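Local coordinates for glucosamine--fructose-6-phosphate aminotransferase [isomerizing] (Francisella tularensis subsp. tularensis, PDB 3TBF), which probably carries, in this C-terminal part, the isomerase half of an enzyme that makes glucosamine 6-phosphate from fructose 6-phosphate and glutamine, at residues V283-Q297 with V310-N322. Sequence-based numbering, arbitrary orientation.
Sequences VPNDELLDKTLSNLQ and VDKAVKERVNFDN
Val283 O takes the backbone N-H of Asp311 at 3.1 Å, a fairly straight bond (160° at the hydrogen) that ties the ends of the neighbouring parallel strands 278-283 and 305-311. Val310 CA adds a C-H···O contact to the same oxygen, and the two valine side chains lie side by side, Val283 CB 3.5 Å from Val310 CG2. Just beyond the bridge, Asp311 closes an Asx turn: its OD1 receives Ala313 N at 2.8 Å through the anti lone pair. Its OD2 is bonded to Ala330 N and to a water 2.9 Å away; that water also bonds weakly to Asn285 ND2. Asn285, with CG anti to its backbone N (chi1 -178°), places OD1 against Val314 CG1 and ND2 near Ala313 CB.

Helix 289-301 then settles on the chain that follows the second strand. Leu289 CD2 runs alongside Val314 CG1, the two side chains pointing opposite ways, and also lies over one face of the Arg317 guanidinium, 3.5 Å above its plane and offset toward the rim. A bend at chi3 (-82°) turns that group back so that NH2 donates to Ala313 O at 2.8 Å, in the carbonyl plane. One turn on, Leu293 CD2 lies at the edge of the Phe320 ring, near its plane, by CE2 (3.8 Å), and also touches Val318 CG2; Leu296 CB approaches CZ obliquely.

This beta-alpha-beta unit of the SIS domain is thus joined by one backbone hydrogen bond and water links at the strand ends and by aliphatic contacts under the helix, while the in-plane bond from NH2 to Ala313 O helps fix how the guanidinium is turned, with one face toward Leu289 CD2.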
# COMPACT_ATOMS: atom_id res chain seq x y z
N VAL A 283 -13.13 -12.71 -8.57
CA VAL A 283 -12.53 -13.45 -9.67
C VAL A 283 -13.12 -13.01 -11.01
O VAL A 283 -14.14 -13.53 -11.47
CB VAL A 283 -12.75 -14.94 -9.45
CG1 VAL A 283 -12.00 -15.74 -10.48
CG2 VAL A 283 -12.33 -15.35 -8.04
N PRO A 284 -12.51 -12.03 -11.66
CA PRO A 284 -13.03 -11.45 -12.87
C PRO A 284 -12.67 -12.19 -14.17
O PRO A 284 -11.83 -13.11 -14.22
CB PRO A 284 -12.35 -10.09 -12.89
CG PRO A 284 -10.99 -10.38 -12.36
CD PRO A 284 -11.23 -11.39 -11.27
N ASN A 285 -13.28 -11.73 -15.25
CA ASN A 285 -13.05 -12.28 -16.59
C ASN A 285 -11.95 -11.51 -17.31
O ASN A 285 -12.23 -10.62 -18.12
CB ASN A 285 -14.33 -12.18 -17.42
CG ASN A 285 -14.16 -12.76 -18.81
OD1 ASN A 285 -13.46 -13.76 -19.01
ND2 ASN A 285 -14.81 -12.15 -19.78
N ASP A 286 -10.71 -11.86 -17.00
CA ASP A 286 -9.56 -11.11 -17.52
C ASP A 286 -8.37 -12.03 -17.75
O ASP A 286 -8.47 -13.26 -17.59
CB ASP A 286 -9.20 -9.94 -16.59
CG ASP A 286 -8.55 -10.39 -15.26
OD1 ASP A 286 -8.37 -11.62 -15.02
OD2 ASP A 286 -8.24 -9.48 -14.45
N GLU A 287 -7.26 -11.41 -18.15
CA GLU A 287 -6.04 -12.14 -18.53
C GLU A 287 -5.44 -12.99 -17.41
O GLU A 287 -4.69 -13.89 -17.70
CB GLU A 287 -4.94 -11.17 -19.03
CG GLU A 287 -5.38 -10.24 -20.16
CD GLU A 287 -6.16 -8.99 -19.64
OE1 GLU A 287 -5.56 -8.20 -18.85
OE2 GLU A 287 -7.36 -8.82 -20.04
N LEU A 288 -5.79 -12.73 -16.15
CA LEU A 288 -5.04 -13.28 -15.01
C LEU A 288 -5.77 -14.37 -14.23
O LEU A 288 -5.47 -14.64 -13.06
CB LEU A 288 -4.68 -12.15 -14.05
CG LEU A 288 -4.06 -10.92 -14.75
CD1 LEU A 288 -3.99 -9.70 -13.81
CD2 LEU A 288 -2.67 -11.30 -15.33
N LEU A 289 -6.74 -14.98 -14.90
CA LEU A 289 -7.62 -15.93 -14.27
C LEU A 289 -6.81 -17.08 -13.75
O LEU A 289 -6.90 -17.43 -12.57
CB LEU A 289 -8.67 -16.41 -15.28
CG LEU A 289 -9.60 -17.52 -14.80
CD1 LEU A 289 -10.39 -17.14 -13.52
CD2 LEU A 289 -10.52 -17.91 -16.02
N ASP A 290 -5.98 -17.63 -14.63
CA ASP A 290 -5.20 -18.81 -14.28
C ASP A 290 -4.25 -18.52 -13.11
O ASP A 290 -4.10 -19.36 -12.19
CB ASP A 290 -4.51 -19.37 -15.52
CG ASP A 290 -5.49 -20.12 -16.48
OD1 ASP A 290 -6.67 -20.38 -16.10
OD2 ASP A 290 -5.09 -20.48 -17.61
N LYS A 291 -3.65 -17.33 -13.08
CA LYS A 291 -2.81 -16.99 -11.91
C LYS A 291 -3.66 -16.96 -10.63
O LYS A 291 -3.22 -17.46 -9.57
CB LYS A 291 -2.15 -15.60 -12.02
CG LYS A 291 -1.56 -15.19 -13.34
CD LYS A 291 -0.36 -15.98 -13.72
CE LYS A 291 0.14 -15.49 -15.10
NZ LYS A 291 -0.85 -15.58 -16.26
N THR A 292 -4.86 -16.38 -10.74
CA THR A 292 -5.70 -16.18 -9.58
C THR A 292 -6.22 -17.51 -9.04
O THR A 292 -6.20 -17.76 -7.83
CB THR A 292 -6.86 -15.21 -9.91
OG1 THR A 292 -6.36 -13.87 -9.93
CG2 THR A 292 -7.95 -15.32 -8.89
N LEU A 293 -6.66 -18.37 -9.94
CA LEU A 293 -7.07 -19.73 -9.55
C LEU A 293 -5.93 -20.51 -8.88
O LEU A 293 -6.13 -21.28 -7.92
CB LEU A 293 -7.54 -20.50 -10.79
CG LEU A 293 -8.90 -20.07 -11.31
CD1 LEU A 293 -9.15 -20.69 -12.72
CD2 LEU A 293 -9.99 -20.48 -10.30
N SER A 294 -4.72 -20.27 -9.40
CA SER A 294 -3.53 -20.85 -8.82
C SER A 294 -3.27 -20.28 -7.40
O SER A 294 -2.94 -21.03 -6.48
CB SER A 294 -2.35 -20.63 -9.76
OG SER A 294 -1.15 -20.95 -9.13
N ASN A 295 -3.45 -18.96 -7.22
CA ASN A 295 -3.29 -18.36 -5.88
C ASN A 295 -4.38 -18.85 -4.94
O ASN A 295 -4.17 -19.11 -3.75
CB ASN A 295 -3.34 -16.85 -5.95
CG ASN A 295 -2.25 -16.25 -6.85
OD1 ASN A 295 -2.52 -15.26 -7.56
ND2 ASN A 295 -1.03 -16.81 -6.81
N LEU A 296 -5.58 -19.01 -5.50
CA LEU A 296 -6.68 -19.47 -4.71
C LEU A 296 -6.48 -20.91 -4.27
O LEU A 296 -6.88 -21.30 -3.18
CB LEU A 296 -7.98 -19.26 -5.48
CG LEU A 296 -8.44 -17.80 -5.42
CD1 LEU A 296 -9.44 -17.49 -6.50
CD2 LEU A 296 -9.04 -17.50 -4.06
N GLN A 297 -5.82 -21.69 -5.12
CA GLN A 297 -5.49 -23.07 -4.79
C GLN A 297 -4.57 -23.10 -3.58
O GLN A 297 -4.82 -23.83 -2.62
CB GLN A 297 -4.86 -23.78 -5.98
CG GLN A 297 -4.74 -25.32 -5.80
CD GLN A 297 -6.11 -26.04 -5.66
OE1 GLN A 297 -6.91 -26.06 -6.61
NE2 GLN A 297 -6.36 -26.64 -4.47
N VAL A 310 -17.63 -13.99 -8.66
CA VAL A 310 -17.02 -14.50 -9.86
C VAL A 310 -17.84 -14.01 -11.03
O VAL A 310 -19.03 -13.91 -10.91
CB VAL A 310 -17.07 -16.05 -9.72
CG1 VAL A 310 -17.36 -16.77 -11.05
CG2 VAL A 310 -15.86 -16.57 -8.93
N ASP A 311 -17.21 -13.68 -12.14
CA ASP A 311 -17.94 -13.30 -13.35
C ASP A 311 -18.48 -14.58 -13.98
O ASP A 311 -17.77 -15.61 -13.97
CB ASP A 311 -17.05 -12.57 -14.36
CG ASP A 311 -17.81 -12.09 -15.59
OD1 ASP A 311 -18.20 -12.91 -16.46
OD2 ASP A 311 -18.05 -10.87 -15.70
N LYS A 312 -19.70 -14.53 -14.51
CA LYS A 312 -20.39 -15.72 -15.05
C LYS A 312 -19.54 -16.43 -16.11
O LYS A 312 -19.50 -17.64 -16.13
CB LYS A 312 -21.75 -15.37 -15.67
CG LYS A 312 -22.81 -14.79 -14.66
CD LYS A 312 -24.14 -14.46 -15.37
CE LYS A 312 -25.41 -14.84 -14.56
NZ LYS A 312 -26.67 -14.17 -15.16
N ALA A 313 -18.82 -15.64 -16.93
CA ALA A 313 -17.95 -16.17 -17.98
C ALA A 313 -16.72 -16.97 -17.50
O ALA A 313 -15.99 -17.48 -18.33
CB ALA A 313 -17.49 -15.02 -18.91
N VAL A 314 -16.50 -17.09 -16.20
CA VAL A 314 -15.37 -17.88 -15.71
C VAL A 314 -15.82 -18.91 -14.72
O VAL A 314 -15.03 -19.68 -14.26
CB VAL A 314 -14.22 -16.98 -15.07
CG1 VAL A 314 -13.72 -15.93 -16.11
CG2 VAL A 314 -14.68 -16.32 -13.72
N LYS A 315 -17.12 -18.97 -14.43
CA LYS A 315 -17.61 -19.82 -13.33
C LYS A 315 -17.37 -21.31 -13.51
O LYS A 315 -17.19 -22.06 -12.54
CB LYS A 315 -19.09 -19.59 -13.12
CG LYS A 315 -19.56 -19.98 -11.75
CD LYS A 315 -20.26 -21.32 -11.75
CE LYS A 315 -20.28 -21.92 -10.33
NZ LYS A 315 -21.54 -21.65 -9.60
N GLU A 316 -17.39 -21.75 -14.75
CA GLU A 316 -17.13 -23.15 -15.08
C GLU A 316 -15.71 -23.54 -14.73
O GLU A 316 -15.46 -24.66 -14.31
CB GLU A 316 -17.35 -23.39 -16.56
CG GLU A 316 -18.46 -24.37 -16.83
CD GLU A 316 -19.80 -23.93 -16.23
OE1 GLU A 316 -20.00 -24.18 -15.01
OE2 GLU A 316 -20.63 -23.34 -16.99
N ARG A 317 -14.78 -22.60 -14.89
CA ARG A 317 -13.38 -22.79 -14.50
C ARG A 317 -13.11 -22.67 -12.99
O ARG A 317 -12.01 -22.93 -12.53
CB ARG A 317 -12.50 -21.85 -15.32
CG ARG A 317 -12.44 -22.28 -16.79
CD ARG A 317 -11.87 -21.23 -17.71
NE ARG A 317 -12.84 -20.21 -18.13
CZ ARG A 317 -12.55 -19.20 -18.96
NH1 ARG A 317 -11.32 -19.06 -19.44
NH2 ARG A 317 -13.48 -18.31 -19.31
N VAL A 318 -14.13 -22.33 -12.21
CA VAL A 318 -13.95 -22.14 -10.79
C VAL A 318 -14.52 -23.31 -10.00
O VAL A 318 -15.72 -23.37 -9.75
CB VAL A 318 -14.61 -20.84 -10.32
CG1 VAL A 318 -14.70 -20.85 -8.83
CG2 VAL A 318 -13.85 -19.63 -10.85
N ASN A 319 -13.63 -24.19 -9.57
CA ASN A 319 -14.00 -25.36 -8.82
C ASN A 319 -13.17 -25.56 -7.53
O ASN A 319 -12.02 -25.99 -7.58
CB ASN A 319 -13.86 -26.57 -9.75
CG ASN A 319 -14.63 -26.39 -11.08
OD1 ASN A 319 -14.02 -26.27 -12.15
ND2 ASN A 319 -15.96 -26.33 -10.99
N PHE A 320 -13.77 -25.25 -6.37
CA PHE A 320 -13.17 -25.54 -5.06
C PHE A 320 -14.14 -26.25 -4.13
O PHE A 320 -15.21 -25.71 -3.83
CB PHE A 320 -12.66 -24.24 -4.41
CG PHE A 320 -11.64 -23.54 -5.23
CD1 PHE A 320 -10.32 -23.88 -5.13
CD2 PHE A 320 -12.01 -22.58 -6.17
CE1 PHE A 320 -9.36 -23.25 -5.91
CE2 PHE A 320 -11.04 -21.96 -6.97
CZ PHE A 320 -9.72 -22.31 -6.83
N ASP A 321 -13.77 -27.45 -3.70
CA ASP A 321 -14.59 -28.25 -2.79
C ASP A 321 -14.97 -27.35 -1.63
O ASP A 321 -14.13 -26.60 -1.11
CB ASP A 321 -13.82 -29.51 -2.30
CG ASP A 321 -14.75 -30.55 -1.58
OD1 ASP A 321 -14.98 -31.66 -2.15
OD2 ASP A 321 -15.24 -30.27 -0.44
N ASN A 322 -16.26 -27.37 -1.26
CA ASN A 322 -16.72 -26.69 -0.04
C ASN A 322 -16.58 -25.13 0.03
O ASN A 322 -16.73 -24.53 1.11
CB ASN A 322 -16.04 -27.34 1.18
CG ASN A 322 -16.70 -26.95 2.51
OD1 ASN A 322 -16.11 -26.22 3.33
ND2 ASN A 322 -17.92 -27.44 2.72
O HOH W 1 -15.08 -9.47 -15.07
O HOH W 2 -17.18 -10.28 -18.39